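Local coordinates for GTPase subunit of restriction endonuclease (Thermococcus gammatolerans, PDB 6P0F), which probably recognises modified DNA through its N-terminal YTH domain and serves as the GTP-hydrolysing subunit of an McrBC-type restriction endonuclease, at residues E16-N19 / F20-T23; V108-L111 / N112-R116. All blocks are in the same frame, centred on the assembly; numbering follows the deposited sequence.

Contact 1 (E16-N19 / F20-T23); sequences EYEN and FEET
On the helix that spans residues 15-26, just after the first strand of this YTH-like domain, Tyr17 and Glu21 stand one turn apart and are tied through a water. The water gives a hydrogen to Glu21 OE2 at 2.8 Å and is also hydrogen-bonded to Tyr17 OH. Glu21 reaches it with an extended chain, CG anti to the backbone N (chi1 -178°), and slants past the tyrosine: CB lies 4.1 Å from Tyr17 CE2, and the carboxylate is turned 59° against the ring. Phe20 approaches the other flank of the ring, CD2 4.3 Å from Tyr17 CE1, with the edge of its own ring turned toward that atom. Beneath these side chains run the helical i to i+4 bonds, of which Glu21 N to Tyr17 O is the straightest at 2.8 Å and 170° at the hydrogen. Glu18 OE1 and Glu21 OE1 come within 4.2 Å, so the two carboxylates probably disfavour each other's charge. Glu22 turns off to a salt bridge with Lys26. Tyr17 and Phe20 lie against Ile10 of strand 5-11 and Val75 of strand 70-76, while Thr23 OG1 is hydrogen-bonded to Phe52 O on strand 49-55.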
loop_
_atom_site.group_PDB
_atom_site.type_symbol
_atom_site.label_atom_id
_atom_site.label_comp_id
_atom_site.label_asym_id
_atom_site.label_seq_id
_atom_site.Cartn_x
_atom_site.Cartn_y
_atom_site.Cartn_z
ATOM N N GLU A 16 4.783 11.645 2.771
ATOM C CA GLU A 16 4.186 10.349 2.446
ATOM C C GLU A 16 5.096 9.528 1.542
ATOM O O GLU A 16 5.277 8.309 1.757
ATOM C CB GLU A 16 2.826 10.572 1.785
ATOM C CG GLU A 16 2.048 9.335 1.544
ATOM C CD GLU A 16 0.609 9.654 1.136
ATOM O OE1 GLU A 16 0.398 10.430 0.155
ATOM O OE2 GLU A 16 -0.306 9.119 1.811
ATOM N N TYR A 17 5.670 10.161 0.514
ATOM C CA TYR A 17 6.568 9.419 -0.352
ATOM C C TYR A 17 7.821 9.014 0.408
ATOM O O TYR A 17 8.322 7.912 0.230
ATOM C CB TYR A 17 6.981 10.196 -1.602
ATOM C CG TYR A 17 7.839 9.349 -2.509
ATOM C CD1 TYR A 17 7.265 8.417 -3.374
ATOM C CD2 TYR A 17 9.233 9.410 -2.469
ATOM C CE1 TYR A 17 8.032 7.615 -4.196
ATOM C CE2 TYR A 17 10.009 8.590 -3.288
ATOM C CZ TYR A 17 9.404 7.693 -4.142
ATOM O OH TYR A 17 10.132 6.866 -4.967
ATOM N N GLU A 18 8.366 9.914 1.231
ATOM C CA GLU A 18 9.532 9.550 2.034
ATOM C C GLU A 18 9.242 8.315 2.886
ATOM O O GLU A 18 10.063 7.392 2.967
ATOM C CB GLU A 18 9.949 10.727 2.921
ATOM C CG GLU A 18 10.306 11.966 2.108
ATOM C CD GLU A 18 11.521 11.732 1.224
ATOM O OE1 GLU A 18 11.360 11.619 -0.002
ATOM O OE2 GLU A 18 12.644 11.634 1.753
ATOM N N ASN A 19 8.066 8.277 3.519
ATOM C CA ASN A 19 7.713 7.128 4.350
ATOM C C ASN A 19 7.560 5.865 3.505
ATOM O O ASN A 19 7.991 4.779 3.911
ATOM C CB ASN A 19 6.409 7.423 5.091
ATOM C CG ASN A 19 6.578 8.491 6.177
ATOM O OD1 ASN A 19 7.683 8.919 6.452
ATOM N ND2 ASN A 19 5.483 8.902 6.774
ATOM N N PHE A 20 6.945 5.998 2.338
ATOM C CA PHE A 20 6.756 4.876 1.408
ATOM C C PHE A 20 8.083 4.328 0.904
ATOM O O PHE A 20 8.282 3.110 0.825
ATOM C CB PHE A 20 5.899 5.377 0.251
ATOM C CG PHE A 20 5.584 4.368 -0.789
ATOM C CD1 PHE A 20 4.636 3.388 -0.553
ATOM C CD2 PHE A 20 6.199 4.416 -2.045
ATOM C CE1 PHE A 20 4.319 2.457 -1.559
ATOM C CE2 PHE A 20 5.863 3.507 -3.043
ATOM C CZ PHE A 20 4.929 2.536 -2.785
ATOM N N GLU A 21 8.997 5.219 0.535
ATOM C CA GLU A 21 10.324 4.784 0.133
ATOM C C GLU A 21 10.998 4.000 1.250
ATOM O O GLU A 21 11.643 2.980 1.000
ATOM C CB GLU A 21 11.152 6.011 -0.259
ATOM C CG GLU A 21 12.553 5.692 -0.740
ATOM C CD GLU A 21 13.289 6.953 -1.191
ATOM O OE1 GLU A 21 13.356 7.903 -0.387
ATOM O OE2 GLU A 21 13.748 7.006 -2.354
ATOM N N GLU A 22 10.814 4.438 2.496
ATOM C CA GLU A 22 11.496 3.797 3.599
ATOM C C GLU A 22 11.019 2.364 3.815
ATOM O O GLU A 22 11.834 1.450 3.965
ATOM C CB GLU A 22 11.325 4.615 4.874
ATOM C CG GLU A 22 12.033 3.990 6.047
ATOM C CD GLU A 22 13.562 4.226 6.013
ATOM O OE1 GLU A 22 14.301 3.336 6.463
ATOM O OE2 GLU A 22 13.976 5.330 5.561
ATOM N N THR A 23 9.707 2.145 3.891
ATOM C CA THR A 23 9.224 0.858 4.337
ATOM C C THR A 23 8.567 -0.003 3.278
ATOM O O THR A 23 8.351 -1.177 3.560
ATOM C CB THR A 23 8.239 1.002 5.507
ATOM O OG1 THR A 23 7.119 1.793 5.129
ATOM C CG2 THR A 23 8.941 1.660 6.715
HETATM O O HOH W 1 12.595 5.940 -4.614
#

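Contact 2 (V108-L111 / N112-R116); sequences VSFL and NDFWR
Phe110 has its CG between the backbone N and the carbonyl carbon (chi1 81°), whereas Phe114 carries its own beside the backbone N (chi1 -50°); these settings bring the two rings together, Phe110 CD2 4.0 Å from Phe114 CE2, at a slant. One residue on, Leu111 and Trp115 repeat the spacing but lie side by side and point the same way, with Leu111 CD2 4.0 Å from Trp115 CZ3. Leu111 CD2 also sits over one face of the Phe110 ring, near its rim, and so joins the two pairs. The backbone holds this cluster with short-span bonds. Asn112 N reaches Ser109 O, and Asp113 N reaches Phe110 O at 2.9 Å. Leu111 O is gripped twice: Phe114 N comes from above its plane at 3.2 Å, and Trp115 N lies nearly in line with the carbonyl at 3.1 Å. On the outer side a water donates to Ser109 O and, at 2.6 Å, to Asp113 OD1. Asn112 OD1 accepts a hydrogen bond from Glu119 N, further along the same loop. Consecutive i to i+3 bonds are the mark of 3-10 turns; here they run on from the 3-10 segment at 109-110 to one i to i+4 bond, between strands 91-102 and 123-127.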
loop_
_atom_site.group_PDB
_atom_site.type_symbol
_atom_site.label_atom_id
_atom_site.label_comp_id
_atom_site.label_asym_id
_atom_site.label_seq_id
_atom_site.Cartn_x
_atom_site.Cartn_y
_atom_site.Cartn_z
ATOM N N VAL A 108 2.379 3.612 19.707
ATOM C CA VAL A 108 2.813 4.025 18.374
ATOM C C VAL A 108 4.203 4.637 18.332
ATOM O O VAL A 108 4.711 4.922 17.237
ATOM C CB VAL A 108 1.807 5.035 17.783
ATOM C CG1 VAL A 108 0.467 4.372 17.556
ATOM C CG2 VAL A 108 1.626 6.272 18.704
ATOM N N SER A 109 4.867 4.837 19.473
ATOM C CA SER A 109 6.093 5.619 19.434
ATOM C C SER A 109 7.141 5.016 18.486
ATOM O O SER A 109 7.900 5.757 17.849
ATOM C CB SER A 109 6.694 5.751 20.834
ATOM O OG SER A 109 7.962 6.357 20.730
ATOM N N PHE A 110 7.241 3.682 18.437
ATOM C CA PHE A 110 8.283 3.071 17.608
ATOM C C PHE A 110 8.098 3.406 16.125
ATOM O O PHE A 110 9.074 3.379 15.365
ATOM C CB PHE A 110 8.347 1.536 17.804
ATOM C CG PHE A 110 7.320 0.752 17.029
ATOM C CD1 PHE A 110 5.996 0.689 17.457
ATOM C CD2 PHE A 110 7.677 0.049 15.898
ATOM C CE1 PHE A 110 5.049 -0.039 16.744
ATOM C CE2 PHE A 110 6.743 -0.693 15.190
ATOM C CZ PHE A 110 5.429 -0.739 15.609
ATOM N N LEU A 111 6.883 3.729 15.701
ATOM C CA LEU A 111 6.646 4.025 14.288
ATOM C C LEU A 111 7.407 5.265 13.851
ATOM O O LEU A 111 7.703 5.414 12.665
ATOM C CB LEU A 111 5.143 4.186 14.008
ATOM C CG LEU A 111 4.338 2.903 14.213
ATOM C CD1 LEU A 111 2.847 3.170 14.130
ATOM C CD2 LEU A 111 4.765 1.834 13.217
ATOM N N ASN A 112 7.757 6.158 14.794
ATOM C CA ASN A 112 8.535 7.335 14.441
ATOM C C ASN A 112 9.980 6.994 14.126
ATOM O O ASN A 112 10.687 7.855 13.597
ATOM C CB ASN A 112 8.485 8.371 15.579
ATOM C CG ASN A 112 7.085 8.890 15.837
ATOM O OD1 ASN A 112 6.346 9.253 14.912
ATOM N ND2 ASN A 112 6.706 8.923 17.106
ATOM N N ASP A 113 10.426 5.773 14.448
ATOM C CA ASP A 113 11.734 5.280 14.010
ATOM C C ASP A 113 11.843 5.301 12.484
ATOM O O ASP A 113 12.941 5.452 11.937
ATOM C CB ASP A 113 11.988 3.821 14.455
ATOM C CG ASP A 113 12.118 3.612 15.976
ATOM O OD1 ASP A 113 12.118 4.588 16.764
ATOM O OD2 ASP A 113 12.229 2.411 16.373
ATOM N N PHE A 114 10.712 5.079 11.790
ATOM C CA PHE A 114 10.662 4.824 10.351
ATOM C C PHE A 114 9.986 5.913 9.536
ATOM O O PHE A 114 10.349 6.126 8.372
ATOM C CB PHE A 114 9.870 3.540 10.072
ATOM C CG PHE A 114 10.291 2.399 10.872
ATOM C CD1 PHE A 114 11.501 1.793 10.628
ATOM C CD2 PHE A 114 9.486 1.915 11.888
ATOM C CE1 PHE A 114 11.902 0.726 11.371
ATOM C CE2 PHE A 114 9.873 0.859 12.633
ATOM C CZ PHE A 114 11.088 0.256 12.388
ATOM N N TRP A 115 8.989 6.570 10.102
ATOM C CA TRP A 115 8.087 7.424 9.374
ATOM C C TRP A 115 8.039 8.812 9.992
ATOM O O TRP A 115 7.970 8.951 11.218
ATOM C CB TRP A 115 6.710 6.830 9.418
ATOM C CG TRP A 115 6.516 5.614 8.585
ATOM C CD1 TRP A 115 7.212 5.260 7.475
ATOM C CD2 TRP A 115 5.530 4.614 8.791
ATOM N NE1 TRP A 115 6.691 4.090 6.939
ATOM C CE2 TRP A 115 5.677 3.661 7.757
ATOM C CE3 TRP A 115 4.551 4.408 9.764
ATOM C CZ2 TRP A 115 4.875 2.542 7.663
ATOM C CZ3 TRP A 115 3.734 3.292 9.652
ATOM C CH2 TRP A 115 3.911 2.379 8.617
ATOM N N ARG A 116 8.038 9.828 9.137
ATOM C CA ARG A 116 7.659 11.159 9.569
ATOM C C ARG A 116 6.209 11.131 9.996
ATOM O O ARG A 116 5.338 10.708 9.222
ATOM C CB ARG A 116 7.851 12.159 8.441
ATOM C CG ARG A 116 9.296 12.412 8.057
ATOM C CD ARG A 116 9.297 13.377 6.888
ATOM N NE ARG A 116 10.608 13.813 6.417
ATOM C CZ ARG A 116 11.522 13.018 5.874
ATOM N NH1 ARG A 116 11.302 11.718 5.758
ATOM N NH2 ARG A 116 12.672 13.529 5.458
HETATM O O HOH W 2 10.779 6.366 18.034
#

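Contacts 1 and 2 are far apart in sequence, yet their centres are only 12 Å apart, and they meet directly where Trp115 and Arg116, at the end of segment 112-116, come up against helix 15-26. Asn19 OD1 probably accepts a hydrogen bond from Arg116 N at 2.9 Å, and Trp115 NE1 probably bonds to Thr23 OG1 at 3.0 Å, so one side of the helix receives both the backbone and the indole of the loop. Arg116 then runs over Glu18, its NH1 3.3 Å from Glu18 CB. The helix thus turns Asn19 and Thr23 to contact 2 and its aromatic residues to the sheet. The Trp115 ring also meets Phe52.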